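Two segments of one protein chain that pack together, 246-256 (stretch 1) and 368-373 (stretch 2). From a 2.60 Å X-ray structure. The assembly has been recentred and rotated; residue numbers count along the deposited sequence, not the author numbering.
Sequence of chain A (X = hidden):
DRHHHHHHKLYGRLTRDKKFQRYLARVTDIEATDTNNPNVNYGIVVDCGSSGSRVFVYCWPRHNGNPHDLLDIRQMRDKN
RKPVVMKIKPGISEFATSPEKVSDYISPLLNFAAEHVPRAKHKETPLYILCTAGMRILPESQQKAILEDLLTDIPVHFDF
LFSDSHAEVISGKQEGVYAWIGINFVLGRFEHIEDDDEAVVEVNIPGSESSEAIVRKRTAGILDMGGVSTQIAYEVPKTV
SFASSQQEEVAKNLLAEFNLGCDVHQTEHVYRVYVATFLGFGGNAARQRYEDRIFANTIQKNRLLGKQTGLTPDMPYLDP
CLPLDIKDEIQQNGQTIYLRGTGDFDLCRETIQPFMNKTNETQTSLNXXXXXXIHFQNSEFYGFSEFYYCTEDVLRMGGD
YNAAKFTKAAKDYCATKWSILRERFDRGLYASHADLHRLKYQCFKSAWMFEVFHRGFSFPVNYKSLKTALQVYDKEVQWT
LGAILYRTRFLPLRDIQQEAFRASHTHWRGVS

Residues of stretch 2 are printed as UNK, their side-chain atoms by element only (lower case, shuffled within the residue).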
# COMPACT_ATOMS: atom_id res chain seq x y z
N GLN A 246 -11.21 -25.77 -5.66
CA GLN A 246 -11.40 -24.54 -6.41
C GLN A 246 -11.06 -23.32 -5.56
O GLN A 246 -10.40 -22.39 -6.02
CB GLN A 246 -12.84 -24.45 -6.92
CG GLN A 246 -13.20 -23.11 -7.55
CD GLN A 246 -14.65 -23.05 -8.00
OE1 GLN A 246 -15.26 -24.07 -8.31
NE2 GLN A 246 -15.21 -21.84 -8.02
N GLN A 247 -11.51 -23.31 -4.30
CA GLN A 247 -11.17 -22.21 -3.40
C GLN A 247 -9.66 -22.04 -3.31
O GLN A 247 -9.16 -20.92 -3.28
CB GLN A 247 -11.77 -22.46 -2.02
CG GLN A 247 -11.84 -21.21 -1.15
CD GLN A 247 -12.12 -21.52 0.31
OE1 GLN A 247 -11.52 -22.43 0.89
NE2 GLN A 247 -13.03 -20.77 0.91
N GLU A 248 -8.93 -23.16 -3.27
CA GLU A 248 -7.47 -23.08 -3.24
C GLU A 248 -6.92 -22.47 -4.53
O GLU A 248 -5.91 -21.77 -4.49
CB GLU A 248 -6.88 -24.48 -3.03
CG GLU A 248 -5.41 -24.47 -2.64
CD GLU A 248 -4.81 -25.86 -2.60
OE1 GLU A 248 -5.26 -26.73 -3.39
OE2 GLU A 248 -3.89 -26.09 -1.79
N GLU A 249 -7.58 -22.71 -5.66
CA GLU A 249 -7.14 -22.09 -6.91
C GLU A 249 -7.22 -20.58 -6.82
O GLU A 249 -6.32 -19.87 -7.28
CB GLU A 249 -7.98 -22.60 -8.08
CG GLU A 249 -7.92 -24.11 -8.29
CD GLU A 249 -6.51 -24.62 -8.50
OE1 GLU A 249 -5.68 -23.87 -9.07
OE2 GLU A 249 -6.22 -25.76 -8.08
N VAL A 250 -8.29 -20.06 -6.22
CA VAL A 250 -8.41 -18.62 -6.00
C VAL A 250 -7.36 -18.15 -5.01
O VAL A 250 -6.69 -17.12 -5.22
CB VAL A 250 -9.83 -18.27 -5.54
CG1 VAL A 250 -9.91 -16.83 -5.01
CG2 VAL A 250 -10.82 -18.46 -6.68
N ALA A 251 -7.18 -18.88 -3.91
CA ALA A 251 -6.25 -18.46 -2.87
C ALA A 251 -4.81 -18.49 -3.36
O ALA A 251 -4.00 -17.65 -2.97
CB ALA A 251 -6.41 -19.34 -1.63
N LYS A 252 -4.47 -19.46 -4.22
CA LYS A 252 -3.14 -19.48 -4.82
C LYS A 252 -2.76 -18.11 -5.36
O LYS A 252 -1.64 -17.63 -5.14
CB LYS A 252 -3.09 -20.51 -5.95
CG LYS A 252 -2.90 -21.96 -5.53
CD LYS A 252 -2.85 -22.87 -6.76
CE LYS A 252 -2.61 -24.32 -6.40
NZ LYS A 252 -3.75 -24.91 -5.64
N ASN A 253 -3.69 -17.46 -6.06
CA ASN A 253 -3.40 -16.20 -6.73
C ASN A 253 -3.33 -15.03 -5.76
O ASN A 253 -2.80 -13.98 -6.12
CB ASN A 253 -4.47 -15.93 -7.79
CG ASN A 253 -4.00 -14.96 -8.85
OD1 ASN A 253 -2.85 -15.01 -9.29
ND2 ASN A 253 -4.89 -14.06 -9.27
N LEU A 254 -3.86 -15.18 -4.54
CA LEU A 254 -3.86 -14.11 -3.55
C LEU A 254 -2.86 -14.35 -2.43
O LEU A 254 -2.82 -13.58 -1.47
CB LEU A 254 -5.26 -13.95 -2.96
CG LEU A 254 -6.39 -13.72 -3.97
CD1 LEU A 254 -7.71 -13.57 -3.24
CD2 LEU A 254 -6.11 -12.50 -4.84
N LEU A 255 -2.05 -15.40 -2.53
CA LEU A 255 -1.06 -15.73 -1.51
C LEU A 255 0.33 -15.71 -2.13
O LEU A 255 0.54 -16.22 -3.24
CB LEU A 255 -1.34 -17.10 -0.90
CG LEU A 255 -2.60 -17.21 -0.04
CD1 LEU A 255 -2.90 -18.66 0.29
CD2 LEU A 255 -2.45 -16.39 1.24
N ALA A 256 1.28 -15.12 -1.41
CA ALA A 256 2.68 -15.07 -1.82
C ALA A 256 3.52 -15.77 -0.76
O ALA A 256 3.38 -15.49 0.43
CB ALA A 256 3.15 -13.63 -2.02
N UNK A 368 -17.03 -11.05 -3.11
CA UNK A 368 -16.94 -12.50 -3.07
C UNK A 368 -15.54 -13.05 -3.17
O UNK A 368 -15.36 -14.21 -3.53
N UNK A 369 -14.53 -12.25 -2.85
CA UNK A 369 -13.14 -12.68 -2.94
C UNK A 369 -12.76 -13.42 -1.67
O UNK A 369 -13.17 -13.03 -0.57
c UNK A 369 -12.21 -11.48 -3.20
c UNK A 369 -12.52 -10.86 -4.55
c UNK A 369 -10.74 -11.91 -3.14
N UNK A 370 -11.97 -14.48 -1.81
CA UNK A 370 -11.56 -15.27 -0.66
C UNK A 370 -10.64 -14.46 0.25
O UNK A 370 -9.81 -13.67 -0.22
c UNK A 370 -8.71 -18.51 2.04
o UNK A 370 -8.02 -19.14 3.05
c UNK A 370 -10.08 -18.65 1.95
c UNK A 370 -8.72 -17.11 0.11
c UNK A 370 -8.02 -17.74 1.12
c UNK A 370 -10.85 -16.54 -1.11
c UNK A 370 -10.76 -18.01 0.93
c UNK A 370 -10.10 -17.24 -0.00
N UNK A 371 -10.79 -14.67 1.56
CA UNK A 371 -9.95 -14.02 2.55
C UNK A 371 -9.52 -15.04 3.60
O UNK A 371 -10.38 -15.66 4.24
c UNK A 371 -10.65 -10.96 4.88
c UNK A 371 -10.70 -12.86 3.22
o UNK A 371 -10.98 -10.01 4.18
n UNK A 371 -10.91 -11.02 6.18
c UNK A 371 -9.90 -12.14 4.28
N UNK A 372 -8.22 -15.26 3.81
CA UNK A 372 -7.80 -16.20 4.83
C UNK A 372 -8.20 -15.71 6.21
O UNK A 372 -8.28 -14.49 6.45
c UNK A 372 -7.07 -14.66 3.11
c UNK A 372 -5.98 -15.63 3.36
c UNK A 372 -6.27 -16.25 4.67
N UNK A 373 -8.45 -16.62 7.15
CA UNK A 373 -8.85 -16.18 8.49
C UNK A 373 -7.77 -15.33 9.13
O UNK A 373 -6.58 -15.58 8.97
c UNK A 373 -8.20 -18.48 8.53
c UNK A 373 -9.06 -17.50 9.24
c UNK A 373 -8.24 -18.07 7.08

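Position 368 carries backbone atoms alone, with no CB and nothing beyond it. Its phi of 68° and psi of 21° fall where a residue without a side chain is at ease, and no atom of stretch 1 approaches. The absence of CB settles it: this is Gly 368.

Position 369 has three side-chain carbons, the first bonded to the other two, so the branch lies at CB itself and no heteroatom is present. One of the branch carbons comes to 3.5 Å from CD1 of Leu 254. A beta-branched, all-carbon group of three atoms is valine, here Val 369 with chi1 at 173° (t); the close methyl is CG1, although the CA-to-CB bond points sideways.

Position 370 shows eight side-chain atoms: one carbon leading to a six-carbon ring, with a single oxygen on the ring carbon farthest from CB. One ring carbon comes to 3.6 Å from CB of Ala 251 and another to 3.6 Å from NE2 of Gln 247, while CB lies 4.0 Å from CG1 of Val 250. The pattern of atoms is a phenol, hence Tyr 370. Its CA-to-CB bond points toward the helix, and its chi1 of 165° (t) lays the ring along residues one helical turn apart. The ring carbon near Ala 251 is CE2 and the one near Gln 247 is CD1. Both approaches to the ring are oblique.

Position 371 has a chain of three carbons, the last bearing one oxygen and one nitrogen, which makes a carboxamide. Three carbons rather than two identify Gln 371. Its CA-to-CB bond points away, and its side chain stays 7.2 Å or more from stretch 1.

At position 372 three carbons close a ring onto the backbone nitrogen, and one of them lies 4.2 Å from CD2 of Leu 255, a looser apolar contact. The closed ring is the signature of Pro 372, and the carbon nearest Leu 255 is CG.

Position 373 again has three carbons closing a ring onto the backbone nitrogen and is Pro 373. It lies out of reach of stretch 1.

The contact is small and largely apolar, burying 301 Å² over both sides, with no hydrogen bond across it. Tyr 370 contributes 108 Å², the largest share; its CE2 lies 3.6 Å from CB of Ala 251, with the two CA atoms 6.6 Å apart. Backbone bonds from Ala 251 N to Gln 247 O (2.9 Å) and from Leu 254 N to Ala 251 O (2.9 Å) help hold the surface that receives it. Leu 254 extends the contact: its CD1 meets Val 369 and also lies 3.7 Å from O of Tyr 370, so it packs against both side chain and backbone of the extended segment.

Stretch 2, residues 368-373: GVYQPP
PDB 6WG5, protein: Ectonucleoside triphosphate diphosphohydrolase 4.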